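Local coordinates for ribosomal RNA processing protein 6 (PDB 4NLC), which probably trims RNA from the 3' end as an exoribonuclease, its catalytic core joining an RNase H-like 3'-5' exonuclease domain to an HRDC domain, at residues A[74-77]-A[78-81]; A[98-101]-A[102-105]; A[113-117]-A[118-122]; A[321-324]-A[325-329]. The protein carries 1 engineered substitution. One frame throughout, in Å; residues are numbered along the deposited sequence.

Contact 1 (A[74-77]-A[78-81])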
ATOM      1  N   VAL A  74      -2.874   8.684  17.362  1.00 26.97           N
ATOM      2  CA  VAL A  74      -3.550   9.841  16.781  1.00 26.38           C
ATOM      3  C   VAL A  74      -4.771   9.371  15.991  1.00 30.54           C
ATOM      4  O   VAL A  74      -4.624   8.617  15.017  1.00 28.11           O
ATOM      5  CB  VAL A  74      -2.558  10.661  15.886  1.00 28.64           C
ATOM      6  CG1 VAL A  74      -3.288  11.762  15.110  1.00 27.66           C
ATOM      7  CG2 VAL A  74      -1.385  11.222  16.692  1.00 27.37           C
ATOM      8  N   ASP A  75      -5.979   9.826  16.407  1.00 27.72           N
ATOM      9  CA  ASP A  75      -7.183   9.414  15.711  1.00 27.12           C
ATOM     10  C   ASP A  75      -8.222  10.514  15.597  1.00 29.64           C
ATOM     11  O   ASP A  75      -9.380  10.223  15.265  1.00 28.54           O
ATOM     12  CB  ASP A  75      -7.775   8.107  16.301  1.00 29.28           C
ATOM     13  CG  ASP A  75      -8.367   8.179  17.698  1.00 44.36           C
ATOM     14  OD1 ASP A  75      -8.099   9.177  18.416  1.00 43.28           O
ATOM     15  OD2 ASP A  75      -9.047   7.196  18.106  1.00 55.82           O
ATOM     16  N   THR A  76      -7.815  11.783  15.810  1.00 27.10           N
ATOM     17  CA  THR A  76      -8.706  12.952  15.592  1.00 27.41           C
ATOM     18  C   THR A  76      -7.965  13.969  14.722  1.00 31.79           C
ATOM     19  O   THR A  76      -6.728  13.877  14.624  1.00 30.61           O
ATOM     20  CB  THR A  76      -9.219  13.595  16.894  1.00 31.09           C
ATOM     21  OG1 THR A  76      -8.136  14.208  17.581  1.00 33.92           O
ATOM     22  CG2 THR A  76      -9.953  12.628  17.786  1.00 29.60           C
ATOM     23  N   VAL A  77      -8.708  14.926  14.098  1.00 29.59           N
ATOM     24  CA  VAL A  77      -8.162  15.984  13.226  1.00 30.74           C
ATOM     25  C   VAL A  77      -7.183  16.855  14.003  1.00 33.75           C
ATOM     26  O   VAL A  77      -6.091  17.086  13.513  1.00 34.55           O
ATOM     27  CB  VAL A  77      -9.237  16.877  12.533  1.00 36.31           C
ATOM     28  CG1 VAL A  77      -8.602  17.808  11.484  1.00 36.02           C
ATOM     29  CG2 VAL A  77     -10.323  16.046  11.890  1.00 36.88           C
ATOM     30  N   GLU A  78      -7.590  17.350  15.194  1.00 28.83           N
ATOM     31  CA  GLU A  78      -6.811  18.228  16.100  1.00 28.56           C
ATOM     32  C   GLU A  78      -5.507  17.547  16.503  1.00 31.22           C
ATOM     33  O   GLU A  78      -4.473  18.204  16.541  1.00 32.88           O
ATOM     34  CB  GLU A  78      -7.596  18.587  17.394  1.00 30.34           C
ATOM     35  CG  GLU A  78      -9.106  18.637  17.261  1.00 44.32           C
ATOM     36  CD  GLU A  78      -9.816  17.298  17.368  1.00 60.18           C
ATOM     37  OE1 GLU A  78     -10.435  16.891  16.360  1.00 47.95           O
ATOM     38  OE2 GLU A  78      -9.803  16.684  18.462  1.00 51.14           O
ATOM     39  N   ASP A  79      -5.550  16.245  16.803  1.00 25.97           N
ATOM     40  CA  ASP A  79      -4.352  15.476  17.160  1.00 26.21           C
ATOM     41  C   ASP A  79      -3.431  15.257  15.969  1.00 28.35           C
ATOM     42  O   ASP A  79      -2.218  15.219  16.147  1.00 28.56           O
ATOM     43  CB  ASP A  79      -4.709  14.178  17.872  1.00 28.31           C
ATOM     44  CG  ASP A  79      -5.174  14.456  19.294  1.00 45.67           C
ATOM     45  OD1 ASP A  79      -4.616  15.385  19.937  1.00 47.61           O
ATOM     46  OD2 ASP A  79      -6.132  13.796  19.743  1.00 54.25           O
ATOM     47  N   LEU A  80      -4.004  15.178  14.762  1.00 23.70           N
ATOM     48  CA  LEU A  80      -3.256  15.053  13.511  1.00 23.09           C
ATOM     49  C   LEU A  80      -2.515  16.367  13.211  1.00 27.11           C
ATOM     50  O   LEU A  80      -1.341  16.336  12.828  1.00 27.04           O
ATOM     51  CB  LEU A  80      -4.189  14.650  12.348  1.00 22.61           C
ATOM     52  CG  LEU A  80      -3.540  14.458  10.978  1.00 28.34           C
ATOM     53  CD1 LEU A  80      -2.424  13.396  11.033  1.00 29.42           C
ATOM     54  CD2 LEU A  80      -4.589  14.105   9.917  1.00 27.43           C
ATOM     55  N   GLU A  81      -3.203  17.506  13.389  1.00 23.38           N
ATOM     56  CA  GLU A  81      -2.643  18.844  13.187  1.00 23.81           C
ATOM     57  C   GLU A  81      -1.526  19.103  14.189  1.00 29.50           C
ATOM     58  O   GLU A  81      -0.486  19.622  13.794  1.00 30.05           O
ATOM     59  CB  GLU A  81      -3.734  19.927  13.330  1.00 24.45           C
ATOM     60  CG  GLU A  81      -4.752  19.864  12.210  1.00 25.65           C
ATOM     61  CD  GLU A  81      -5.903  20.836  12.331  1.00 43.32           C
ATOM     62  OE1 GLU A  81      -6.534  20.889  13.411  1.00 38.53           O
ATOM     63  OE2 GLU A  81      -6.196  21.518  11.328  1.00 41.63           O
TER
HETATM   64  O   HOH W   1      -6.290  11.251  18.862  1.00 37.42           O

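Contact 2 (A[98-101]-A[102-105])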
ATOM      1  N   GLU A  98       0.458   0.581   7.238  1.00 22.42           N
ATOM      2  CA  GLU A  98      -0.182  -0.746   7.231  1.00 22.36           C
ATOM      3  C   GLU A  98      -1.363  -0.632   6.253  1.00 27.36           C
ATOM      4  O   GLU A  98      -1.921   0.463   6.068  1.00 27.96           O
ATOM      5  CB  GLU A  98      -0.578  -1.254   8.619  1.00 23.73           C
ATOM      6  CG  GLU A  98       0.584  -1.345   9.602  1.00 28.91           C
ATOM      7  CD  GLU A  98       1.741  -2.260   9.239  1.00 42.93           C
ATOM      8  OE1 GLU A  98       1.549  -3.181   8.415  1.00 31.54           O
ATOM      9  OE2 GLU A  98       2.843  -2.061   9.797  1.00 47.46           O
ATOM     10  N   HIS A  99      -1.697  -1.714   5.574  1.00 25.21           N
ATOM     11  CA  HIS A  99      -2.676  -1.687   4.472  1.00 25.43           C
ATOM     12  C   HIS A  99      -3.650  -2.888   4.495  1.00 30.81           C
ATOM     13  O   HIS A  99      -3.398  -3.880   5.181  1.00 32.27           O
ATOM     14  CB  HIS A  99      -1.840  -1.668   3.158  1.00 24.93           C
ATOM     15  CG  HIS A  99      -2.580  -1.481   1.869  1.00 27.55           C
ATOM     16  ND1 HIS A  99      -2.921  -2.559   1.076  1.00 29.25           N
ATOM     17  CD2 HIS A  99      -2.894  -0.342   1.209  1.00 28.67           C
ATOM     18  CE1 HIS A  99      -3.502  -2.052  -0.001  1.00 28.93           C
ATOM     19  NE2 HIS A  99      -3.523  -0.725   0.039  1.00 28.92           N
ATOM     20  N   HIS A 100      -4.770  -2.777   3.767  1.00 25.68           N
ATOM     21  CA  HIS A 100      -5.755  -3.843   3.638  1.00 25.53           C
ATOM     22  C   HIS A 100      -6.098  -4.045   2.159  1.00 29.17           C
ATOM     23  O   HIS A 100      -6.432  -3.092   1.470  1.00 27.03           O
ATOM     24  CB  HIS A 100      -7.037  -3.573   4.471  1.00 25.84           C
ATOM     25  CG  HIS A 100      -8.025  -4.706   4.360  1.00 29.15           C
ATOM     26  ND1 HIS A 100      -7.849  -5.893   5.066  1.00 30.72           N
ATOM     27  CD2 HIS A 100      -9.094  -4.844   3.541  1.00 30.24           C
ATOM     28  CE1 HIS A 100      -8.843  -6.687   4.694  1.00 30.41           C
ATOM     29  NE2 HIS A 100      -9.619  -6.101   3.781  1.00 30.79           N
ATOM     30  N   ASP A 101      -6.087  -5.281   1.700  1.00 28.91           N
ATOM     31  CA  ASP A 101      -6.361  -5.543   0.297  1.00 30.92           C
ATOM     32  C   ASP A 101      -7.419  -6.594   0.035  1.00 33.45           C
ATOM     33  O   ASP A 101      -7.864  -6.673  -1.101  1.00 34.58           O
ATOM     34  CB  ASP A 101      -5.050  -5.895  -0.465  1.00 35.08           C
ATOM     35  CG  ASP A 101      -4.243  -7.070   0.067  1.00 53.61           C
ATOM     36  OD1 ASP A 101      -4.850  -8.112   0.387  1.00 57.98           O
ATOM     37  OD2 ASP A 101      -3.000  -6.969   0.099  1.00 61.03           O
ATOM     38  N   PHE A 102      -7.804  -7.426   1.024  1.00 28.58           N
ATOM     39  CA  PHE A 102      -8.783  -8.504   0.748  1.00 28.11           C
ATOM     40  C   PHE A 102     -10.224  -8.022   0.523  1.00 31.73           C
ATOM     41  O   PHE A 102     -10.819  -8.361  -0.489  1.00 31.24           O
ATOM     42  CB  PHE A 102      -8.748  -9.593   1.827  1.00 29.04           C
ATOM     43  CG  PHE A 102      -9.372 -10.893   1.378  1.00 30.95           C
ATOM     44  CD1 PHE A 102      -8.713 -11.728   0.484  1.00 33.99           C
ATOM     45  CD2 PHE A 102     -10.622 -11.281   1.840  1.00 32.72           C
ATOM     46  CE1 PHE A 102      -9.302 -12.919   0.051  1.00 34.68           C
ATOM     47  CE2 PHE A 102     -11.203 -12.477   1.414  1.00 35.72           C
ATOM     48  CZ  PHE A 102     -10.538 -13.283   0.522  1.00 33.95           C
ATOM     49  N   TYR A 103     -10.779  -7.239   1.455  1.00 29.66           N
ATOM     50  CA  TYR A 103     -12.153  -6.715   1.388  1.00 29.02           C
ATOM     51  C   TYR A 103     -12.200  -5.299   0.850  1.00 31.90           C
ATOM     52  O   TYR A 103     -12.825  -4.404   1.431  1.00 32.72           O
ATOM     53  CB  TYR A 103     -12.852  -6.837   2.751  1.00 30.22           C
ATOM     54  CG  TYR A 103     -12.983  -8.269   3.222  1.00 33.15           C
ATOM     55  CD1 TYR A 103     -13.961  -9.107   2.696  1.00 35.39           C
ATOM     56  CD2 TYR A 103     -12.163  -8.771   4.233  1.00 33.65           C
ATOM     57  CE1 TYR A 103     -14.106 -10.418   3.143  1.00 38.35           C
ATOM     58  CE2 TYR A 103     -12.316 -10.073   4.707  1.00 35.27           C
ATOM     59  CZ  TYR A 103     -13.279 -10.899   4.145  1.00 44.51           C
ATOM     60  OH  TYR A 103     -13.437 -12.192   4.582  1.00 42.97           O
ATOM     61  N   SER A 104     -11.519  -5.105  -0.283  1.00 27.30           N
ATOM     62  CA  SER A 104     -11.407  -3.853  -1.008  1.00 25.31           C
ATOM     63  C   SER A 104     -10.832  -4.154  -2.388  1.00 30.11           C
ATOM     64  O   SER A 104      -9.863  -4.932  -2.510  1.00 27.68           O
ATOM     65  CB  SER A 104     -10.508  -2.869  -0.266  1.00 26.25           C
ATOM     66  OG  SER A 104     -10.351  -1.686  -1.026  1.00 29.17           O
ATOM     67  N   TYR A 105     -11.427  -3.526  -3.429  1.00 26.98           N
ATOM     68  CA  TYR A 105     -10.950  -3.719  -4.801  1.00 26.01           C
ATOM     69  C   TYR A 105      -9.545  -3.167  -5.008  1.00 29.53           C
ATOM     70  O   TYR A 105      -8.652  -3.913  -5.385  1.00 29.69           O
ATOM     71  CB  TYR A 105     -11.921  -3.147  -5.833  1.00 26.55           C
ATOM     72  CG  TYR A 105     -11.502  -3.534  -7.225  1.00 29.14           C
ATOM     73  CD1 TYR A 105     -11.699  -4.831  -7.700  1.00 31.75           C
ATOM     74  CD2 TYR A 105     -10.832  -2.632  -8.049  1.00 28.67           C
ATOM     75  CE1 TYR A 105     -11.244  -5.218  -8.960  1.00 33.37           C
ATOM     76  CE2 TYR A 105     -10.383  -3.006  -9.315  1.00 30.21           C
ATOM     77  CZ  TYR A 105     -10.596  -4.297  -9.767  1.00 40.03           C
ATOM     78  OH  TYR A 105     -10.168  -4.649 -11.023  1.00 46.11           O
TER

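Contact 3 (A[113-117]-A[118-122])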
ATOM      1  N   GLN A 113       2.633   4.954  10.592  1.00 23.30           N
ATOM      2  CA  GLN A 113       3.473   5.005  11.777  1.00 22.75           C
ATOM      3  C   GLN A 113       4.548   6.037  11.474  1.00 26.37           C
ATOM      4  O   GLN A 113       5.043   6.122  10.341  1.00 22.26           O
ATOM      5  CB  GLN A 113       4.094   3.618  12.091  1.00 24.26           C
ATOM      6  CG  GLN A 113       3.060   2.510  12.357  1.00 26.77           C
ATOM      7  CD  GLN A 113       2.899   1.618  11.169  1.00 36.84           C
ATOM      8  OE1 GLN A 113       3.668   0.690  10.944  1.00 45.79           O
ATOM      9  NE2 GLN A 113       1.929   1.902  10.353  1.00 26.52           N
ATOM     10  N   ILE A 114       4.869   6.851  12.472  1.00 25.13           N
ATOM     11  CA  ILE A 114       5.895   7.883  12.342  1.00 25.66           C
ATOM     12  C   ILE A 114       6.772   7.877  13.569  1.00 30.15           C
ATOM     13  O   ILE A 114       6.257   7.986  14.678  1.00 31.36           O
ATOM     14  CB  ILE A 114       5.313   9.320  12.088  1.00 28.53           C
ATOM     15  CG1 ILE A 114       4.488   9.410  10.778  1.00 29.25           C
ATOM     16  CG2 ILE A 114       6.442  10.367  12.048  1.00 27.52           C
ATOM     17  CD1 ILE A 114       3.170  10.116  10.945  1.00 40.97           C
ATOM     18  N   SER A 115       8.089   7.863  13.375  1.00 25.67           N
ATOM     19  CA  SER A 115       9.000   8.032  14.493  1.00 26.04           C
ATOM     20  C   SER A 115       9.873   9.245  14.256  1.00 29.30           C
ATOM     21  O   SER A 115      10.327   9.484  13.131  1.00 26.91           O
ATOM     22  CB  SER A 115       9.894   6.810  14.701  1.00 28.17           C
ATOM     23  OG  SER A 115       9.210   5.671  15.199  1.00 33.95           O
ATOM     24  N   THR A 116      10.150   9.974  15.337  1.00 27.16           N
ATOM     25  CA  THR A 116      11.102  11.083  15.365  1.00 28.50           C
ATOM     26  C   THR A 116      12.213  10.601  16.281  1.00 32.83           C
ATOM     27  O   THR A 116      12.076   9.547  16.902  1.00 32.23           O
ATOM     28  CB  THR A 116      10.475  12.437  15.851  1.00 32.01           C
ATOM     29  OG1 THR A 116      10.274  12.438  17.261  1.00 34.38           O
ATOM     30  CG2 THR A 116       9.189  12.804  15.129  1.00 26.52           C
ATOM     31  N   ARG A 117      13.293  11.379  16.408  1.00 30.60           N
ATOM     32  CA  ARG A 117      14.397  11.057  17.316  1.00 30.46           C
ATOM     33  C   ARG A 117      13.941  10.975  18.781  1.00 32.43           C
ATOM     34  O   ARG A 117      14.631  10.366  19.581  1.00 32.55           O
ATOM     35  CB  ARG A 117      15.520  12.121  17.201  1.00 29.45           C
ATOM     36  CG  ARG A 117      16.137  12.251  15.807  1.00 29.38           C
ATOM     37  CD  ARG A 117      16.733  10.940  15.298  1.00 30.90           C
ATOM     38  NE  ARG A 117      17.430  11.197  14.051  1.00 32.79           N
ATOM     39  CZ  ARG A 117      18.357  10.421  13.514  1.00 41.14           C
ATOM     40  NH1 ARG A 117      18.677   9.265  14.082  1.00 36.49           N
ATOM     41  NH2 ARG A 117      18.967  10.789  12.401  1.00 29.88           N
ATOM     42  N   THR A 118      12.814  11.613  19.139  1.00 28.03           N
ATOM     43  CA  THR A 118      12.387  11.703  20.549  1.00 28.74           C
ATOM     44  C   THR A 118      11.101  10.953  20.896  1.00 31.93           C
ATOM     45  O   THR A 118      10.784  10.808  22.081  1.00 31.09           O
ATOM     46  CB  THR A 118      12.273  13.189  20.971  1.00 34.27           C
ATOM     47  OG1 THR A 118      11.563  13.943  19.965  1.00 26.86           O
ATOM     48  CG2 THR A 118      13.623  13.808  21.252  1.00 32.23           C
ATOM     49  N   GLN A 119      10.347  10.500  19.880  1.00 28.45           N
ATOM     50  CA  GLN A 119       9.080   9.831  20.129  1.00 28.71           C
ATOM     51  C   GLN A 119       8.500   9.141  18.902  1.00 31.12           C
ATOM     52  O   GLN A 119       8.941   9.384  17.771  1.00 28.52           O
ATOM     53  CB  GLN A 119       8.061  10.830  20.717  1.00 30.85           C
ATOM     54  CG  GLN A 119       7.750  11.985  19.792  1.00 29.69           C
ATOM     55  CD  GLN A 119       6.872  13.011  20.449  1.00 40.83           C
ATOM     56  OE1 GLN A 119       7.127  14.213  20.356  1.00 40.55           O
ATOM     57  NE2 GLN A 119       5.781  12.573  21.057  1.00 29.02           N
ATOM     58  N   ASP A 120       7.474   8.307  19.150  1.00 27.24           N
ATOM     59  CA  ASP A 120       6.763   7.547  18.142  1.00 26.22           C
ATOM     60  C   ASP A 120       5.303   7.982  18.067  1.00 30.47           C
ATOM     61  O   ASP A 120       4.739   8.419  19.064  1.00 30.33           O
ATOM     62  CB  ASP A 120       6.850   6.038  18.486  1.00 27.68           C
ATOM     63  CG  ASP A 120       8.256   5.463  18.528  1.00 32.62           C
ATOM     64  OD1 ASP A 120       9.132   5.967  17.789  1.00 29.60           O
ATOM     65  OD2 ASP A 120       8.475   4.500  19.278  1.00 42.17           O
ATOM     66  N   PHE A 121       4.684   7.819  16.887  1.00 27.05           N
ATOM     67  CA  PHE A 121       3.288   8.134  16.630  1.00 25.98           C
ATOM     68  C   PHE A 121       2.665   7.036  15.797  1.00 27.89           C
ATOM     69  O   PHE A 121       3.350   6.395  14.997  1.00 26.85           O
ATOM     70  CB  PHE A 121       3.150   9.466  15.889  1.00 27.51           C
ATOM     71  CG  PHE A 121       3.677  10.660  16.652  1.00 29.37           C
ATOM     72  CD1 PHE A 121       2.873  11.324  17.581  1.00 31.18           C
ATOM     73  CD2 PHE A 121       4.979  11.120  16.449  1.00 31.00           C
ATOM     74  CE1 PHE A 121       3.356  12.435  18.280  1.00 32.29           C
ATOM     75  CE2 PHE A 121       5.458  12.239  17.140  1.00 34.32           C
ATOM     76  CZ  PHE A 121       4.631  12.900  18.036  1.00 32.97           C
ATOM     77  N   ILE A 122       1.385   6.786  16.031  1.00 25.09           N
ATOM     78  CA  ILE A 122       0.571   5.843  15.255  1.00 25.89           C
ATOM     79  C   ILE A 122      -0.646   6.620  14.849  1.00 29.04           C
ATOM     80  O   ILE A 122      -1.338   7.144  15.717  1.00 27.11           O
ATOM     81  CB  ILE A 122       0.236   4.499  15.960  1.00 29.37           C
ATOM     82  CG1 ILE A 122       1.495   3.629  16.096  1.00 29.66           C
ATOM     83  CG2 ILE A 122      -0.866   3.736  15.199  1.00 28.53           C
ATOM     84  CD1 ILE A 122       1.355   2.465  17.102  1.00 41.02           C
TER
HETATM   85  O   HOH W   2      11.365   7.342  18.649  1.00 28.96           O
HETATM   86  O   HOH W   3       9.347  14.696  18.412  1.00 30.46           O

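Contact 4 (A[321-324]-A[325-329]). Engineered in segment 321-324: Ser321 (natural residue Cys).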
ATOM      1  N   SER A 321     -12.166 -21.691  -7.957  1.00 36.65           N
ATOM      2  CA  SER A 321     -13.611 -21.696  -8.223  1.00 35.01           C
ATOM      3  C   SER A 321     -13.920 -21.289  -9.652  1.00 37.79           C
ATOM      4  O   SER A 321     -14.861 -21.814 -10.235  1.00 36.82           O
ATOM      5  CB  SER A 321     -14.362 -20.810  -7.238  1.00 36.05           C
ATOM      6  OG  SER A 321     -14.373 -21.393  -5.945  1.00 41.15           O
ATOM      7  N   VAL A 322     -13.111 -20.372 -10.223  1.00 34.86           N
ATOM      8  CA  VAL A 322     -13.211 -19.917 -11.609  1.00 33.41           C
ATOM      9  C   VAL A 322     -12.920 -21.133 -12.497  1.00 37.95           C
ATOM     10  O   VAL A 322     -13.701 -21.440 -13.408  1.00 36.88           O
ATOM     11  CB  VAL A 322     -12.234 -18.748 -11.890  1.00 37.03           C
ATOM     12  CG1 VAL A 322     -12.165 -18.431 -13.382  1.00 36.72           C
ATOM     13  CG2 VAL A 322     -12.621 -17.508 -11.096  1.00 36.74           C
ATOM     14  N   LEU A 323     -11.819 -21.853 -12.181  1.00 35.57           N
ATOM     15  CA  LEU A 323     -11.424 -23.039 -12.911  1.00 36.27           C
ATOM     16  C   LEU A 323     -12.418 -24.157 -12.746  1.00 37.64           C
ATOM     17  O   LEU A 323     -12.735 -24.809 -13.726  1.00 37.65           O
ATOM     18  CB  LEU A 323     -10.025 -23.500 -12.535  1.00 38.51           C
ATOM     19  CG  LEU A 323      -9.250 -24.086 -13.704  1.00 44.84           C
ATOM     20  CD1 LEU A 323      -8.552 -22.968 -14.502  1.00 46.21           C
ATOM     21  CD2 LEU A 323      -8.265 -25.131 -13.217  1.00 49.17           C
ATOM     22  N   SER A 324     -12.995 -24.302 -11.551  1.00 32.40           N
ATOM     23  CA  SER A 324     -14.001 -25.320 -11.258  1.00 31.77           C
ATOM     24  C   SER A 324     -15.253 -25.162 -12.136  1.00 34.81           C
ATOM     25  O   SER A 324     -15.768 -26.153 -12.631  1.00 34.28           O
ATOM     26  CB  SER A 324     -14.383 -25.275  -9.785  1.00 34.65           C
ATOM     27  OG  SER A 324     -15.034 -26.486  -9.452  1.00 49.51           O
ATOM     28  N   ILE A 325     -15.730 -23.920 -12.323  1.00 31.02           N
ATOM     29  CA  ILE A 325     -16.910 -23.641 -13.139  1.00 30.33           C
ATOM     30  C   ILE A 325     -16.586 -23.981 -14.587  1.00 34.64           C
ATOM     31  O   ILE A 325     -17.339 -24.716 -15.217  1.00 34.99           O
ATOM     32  CB  ILE A 325     -17.417 -22.176 -12.960  1.00 32.28           C
ATOM     33  CG1 ILE A 325     -17.974 -21.955 -11.535  1.00 31.47           C
ATOM     34  CG2 ILE A 325     -18.467 -21.812 -14.042  1.00 32.27           C
ATOM     35  CD1 ILE A 325     -18.381 -20.529 -11.232  1.00 31.62           C
ATOM     36  N   ALA A 326     -15.443 -23.482 -15.085  1.00 30.83           N
ATOM     37  CA  ALA A 326     -14.944 -23.727 -16.432  1.00 30.49           C
ATOM     38  C   ALA A 326     -14.848 -25.239 -16.747  1.00 34.31           C
ATOM     39  O   ALA A 326     -15.321 -25.665 -17.788  1.00 32.75           O
ATOM     40  CB  ALA A 326     -13.573 -23.067 -16.597  1.00 30.85           C
ATOM     41  N   THR A 327     -14.293 -26.035 -15.821  1.00 32.24           N
ATOM     42  CA  THR A 327     -14.054 -27.472 -15.997  1.00 32.62           C
ATOM     43  C   THR A 327     -15.330 -28.281 -15.905  1.00 36.47           C
ATOM     44  O   THR A 327     -15.657 -29.008 -16.851  1.00 36.41           O
ATOM     45  CB  THR A 327     -12.969 -27.981 -15.023  1.00 41.66           C
ATOM     46  OG1 THR A 327     -13.421 -27.768 -13.697  1.00 49.20           O
ATOM     47  CG2 THR A 327     -11.636 -27.269 -15.186  1.00 38.41           C
ATOM     48  N   LYS A 328     -16.075 -28.121 -14.793  1.00 31.67           N
ATOM     49  CA  LYS A 328     -17.306 -28.865 -14.527  1.00 31.61           C
ATOM     50  C   LYS A 328     -18.526 -28.419 -15.336  1.00 34.66           C
ATOM     51  O   LYS A 328     -19.469 -29.205 -15.452  1.00 34.50           O
ATOM     52  CB  LYS A 328     -17.635 -28.843 -13.015  1.00 35.17           C
ATOM     53  CG  LYS A 328     -16.640 -29.610 -12.136  1.00 49.62           C
ATOM     54  CD  LYS A 328     -16.868 -29.274 -10.664  1.00 69.65           C
ATOM     55  CE  LYS A 328     -16.168 -30.212  -9.701  1.00 83.96           C
ATOM     56  NZ  LYS A 328     -16.581 -29.967  -8.290  1.00 86.21           N
ATOM     57  N   LEU A 329     -18.533 -27.162 -15.859  1.00 30.49           N
ATOM     58  CA  LEU A 329     -19.663 -26.547 -16.595  1.00 29.55           C
ATOM     59  C   LEU A 329     -21.028 -26.736 -15.853  1.00 33.78           C
ATOM     60  O   LEU A 329     -21.918 -27.404 -16.383  1.00 35.24           O
ATOM     61  CB  LEU A 329     -19.725 -27.012 -18.083  1.00 28.60           C
ATOM     62  CG  LEU A 329     -18.495 -26.685 -18.965  1.00 31.61           C
ATOM     63  CD1 LEU A 329     -18.532 -27.456 -20.288  1.00 30.41           C
ATOM     64  CD2 LEU A 329     -18.371 -25.185 -19.247  1.00 30.66           C
TER

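Contact 1 (A[74-77]-A[78-81])
Thr76 OG1 is the polar atom on which this helix start turns. Its hydroxyl donates to Asp79 OD2 over 3.0 Å, reaching the carboxylate from above its plane, 54° out of it. In return the same oxygen accepts a weak bond from the Asp79 backbone, OG1 to N 3.4 Å. Thr76 is thus the N-cap of helix 77-87, and its chi1 near +60° (68°) swings the hydroxyl over the first turn. Glu78, bent at chi2 (83°), folds its carboxylate back over the threonine, with OE2 3.1 Å from Thr76 OG1. Behind the cap, ordinary helical bonds begin: Leu80 N to Thr76 O at 3.0 Å and Glu81 N to Val77 O at 2.9 Å. A water fastens the aspartate to the chain before the helix, accepting from Asp75 N and donating to Asp79 OD2 at 2.7 Å. On the apolar side Val74, the last residue of strand 71-74, lays CG1 against the backbone of the first turn and 4.1 Å from Leu80 CB. Val77 CG1 passes beside the carboxylate end of Glu81; Val77 also touches Asn131 and Leu134. The turn leads from an outer strand of the exonuclease sheet straight into helix 77-87. Asp79 OD2 receives both the threonine hydroxyl and the water, two donors that would stabilise its negative charge, and the acidic side chains gathered at this N terminus probably interact favourably with the helix dipole.

Contact 2 (A[98-101]-A[102-105])
His100 makes the main link to the turn that follows it: Tyr103 N donates to its NE2 over 2.8 Å, at a fairly straight 161°. The bond comes in 30° out of the imidazole plane. With CG anti to the backbone N, the ring reaches forward along the chain to meet that N-H, and Phe102 N lies over one of its faces, 3.5 Å above the plane and offset toward the rim. The rings of His100 and Tyr103 are almost parallel, planes at 6°, yet they meet rim to rim with centroids 6.0 Å apart, so neither covers the other. His100 NE2 also comes 3.5 Å from Tyr103 CB. This is where strand 92-100 of the RNase H-like exonuclease sheet gives way to the loop leading to strand 108-115; the Phe108 ring of that next strand meets the His100 ring. Asp101 follows, its carboxylate leaning forward along the chain, OD1 3.1 Å from Phe102 N, at an angle too poor for a hydrogen bond. Its carbonyl O faces Ser104 O, two acceptors 3.0 Å apart, while the Ser104 hydroxyl is bonded to Gly107 N. The side chains of Phe102 and Tyr105 touch helix 313-316, at Ala315 and Pro313 respectively.

Contact 3 (A[113-117]-A[118-122])
The Phe121 ring meets its partner strand at the edge: Ile114 O lies near the ring plane, 3.8 Å from CD2, and Thr116 CG2 comes up near CE2. Ile114 CB and Phe121 CB face each other on the same side of the sheet, where Leu83 of helix 77-87 covers both residues. A carboxylate occupies the other side. Asp120 OD1 takes the Ser115 hydroxyl, OG to OD1 2.6 Å, from above the carboxylate plane, and a water joins OD1 to Thr116 O. The other carboxylate oxygen, OD2, binds His224 and Gln220, which ties this face to helix 213-224. Ile114 and Phe121 form the hydrogen-bonded pair, with N to O distances of 3.0 Å from Ile114 to Phe121 and 2.7 Å in return. Nearer the bend, Thr116 N meets Gln119 O at 2.8 Å, very straight at 175°. A chi1 of 75° tips Thr116 OG1 into the bend, where it accepts from Thr118 N at 3.3 Å, an ST turn, and more weakly from Gln119 N, and shares a water with Thr118 OG1 and Gln119 OE1. Arg117 leaves the bend for salt bridges with Asp231 and Glu92. This is a tight antiparallel beta hairpin within the central mixed sheet of an RNase H-like exonuclease.

Contact 4 (A[321-324]-A[325-329])
Helix 319-328 of the HRDC domain reaches its C-terminal end here, and the side chain of Thr327 doubles back onto the carbonyls of the preceding turn. Its OG1 stands 3.0 Å from both Leu323 O and Ser324 O, near enough to donate to either. The torsion explains the fit: a chi1 of 61° folds OG1 back along the helix, while CG2 packs close to Leu323 O. The same two carbonyls hold the regular helical bonds, Thr327 N to Leu323 O and Lys328 N to Ser324 O, each 2.9 Å. Lys328 runs extended beyond CG and lies alongside Ser324, bringing CD 3.6 Å from the serine OG. Just before these helical bonds in the same run, Ile325 N binds Ser321 O at 3.1 Å and Ala326 N binds Val322 O at 3.2 Å, the latter nearly straight at 172°. Ile325 CG1 also rests 3.4 Å from Ser321 O. Its buried side chain fits among the helices of this small helical domain, against Val294 and Ile298 of helix 289-309 and Val358 of helix 351-359. Ser321 is engineered in place of a natural cysteine, which pairs with Cys340 in a disulfide in another structure of this protein; here its hydroxyl is bonded to Cys339 O. At the far end Leu329 N still reaches Ile325 O at 2.8 Å, but Leu329 itself turns to positive phi (48°) and takes the chain out of the helix toward helix 333-339.

How the contacts relate
The chain meets the four contacts in series, none nested in or crossing another, and each is local. Contact 1 turns strand 71-74 into helix 77-87. Contact 2 ends strand 92-100 at the start of the loop to strand 108-115, and contact 3 closes the hairpin from that strand to 120-123. The exonuclease sheet ties these three: Val74 N lies 2.7 Å from Ile122 O, a probable hydrogen bond between contacts 1 and 3, and Glu98 of contact 2 packs on Gln113 of contact 3. Contact 4 belongs to the HRDC domain, its centre about 50 Å from that of contact 3; residues 102-105 reach toward that domain.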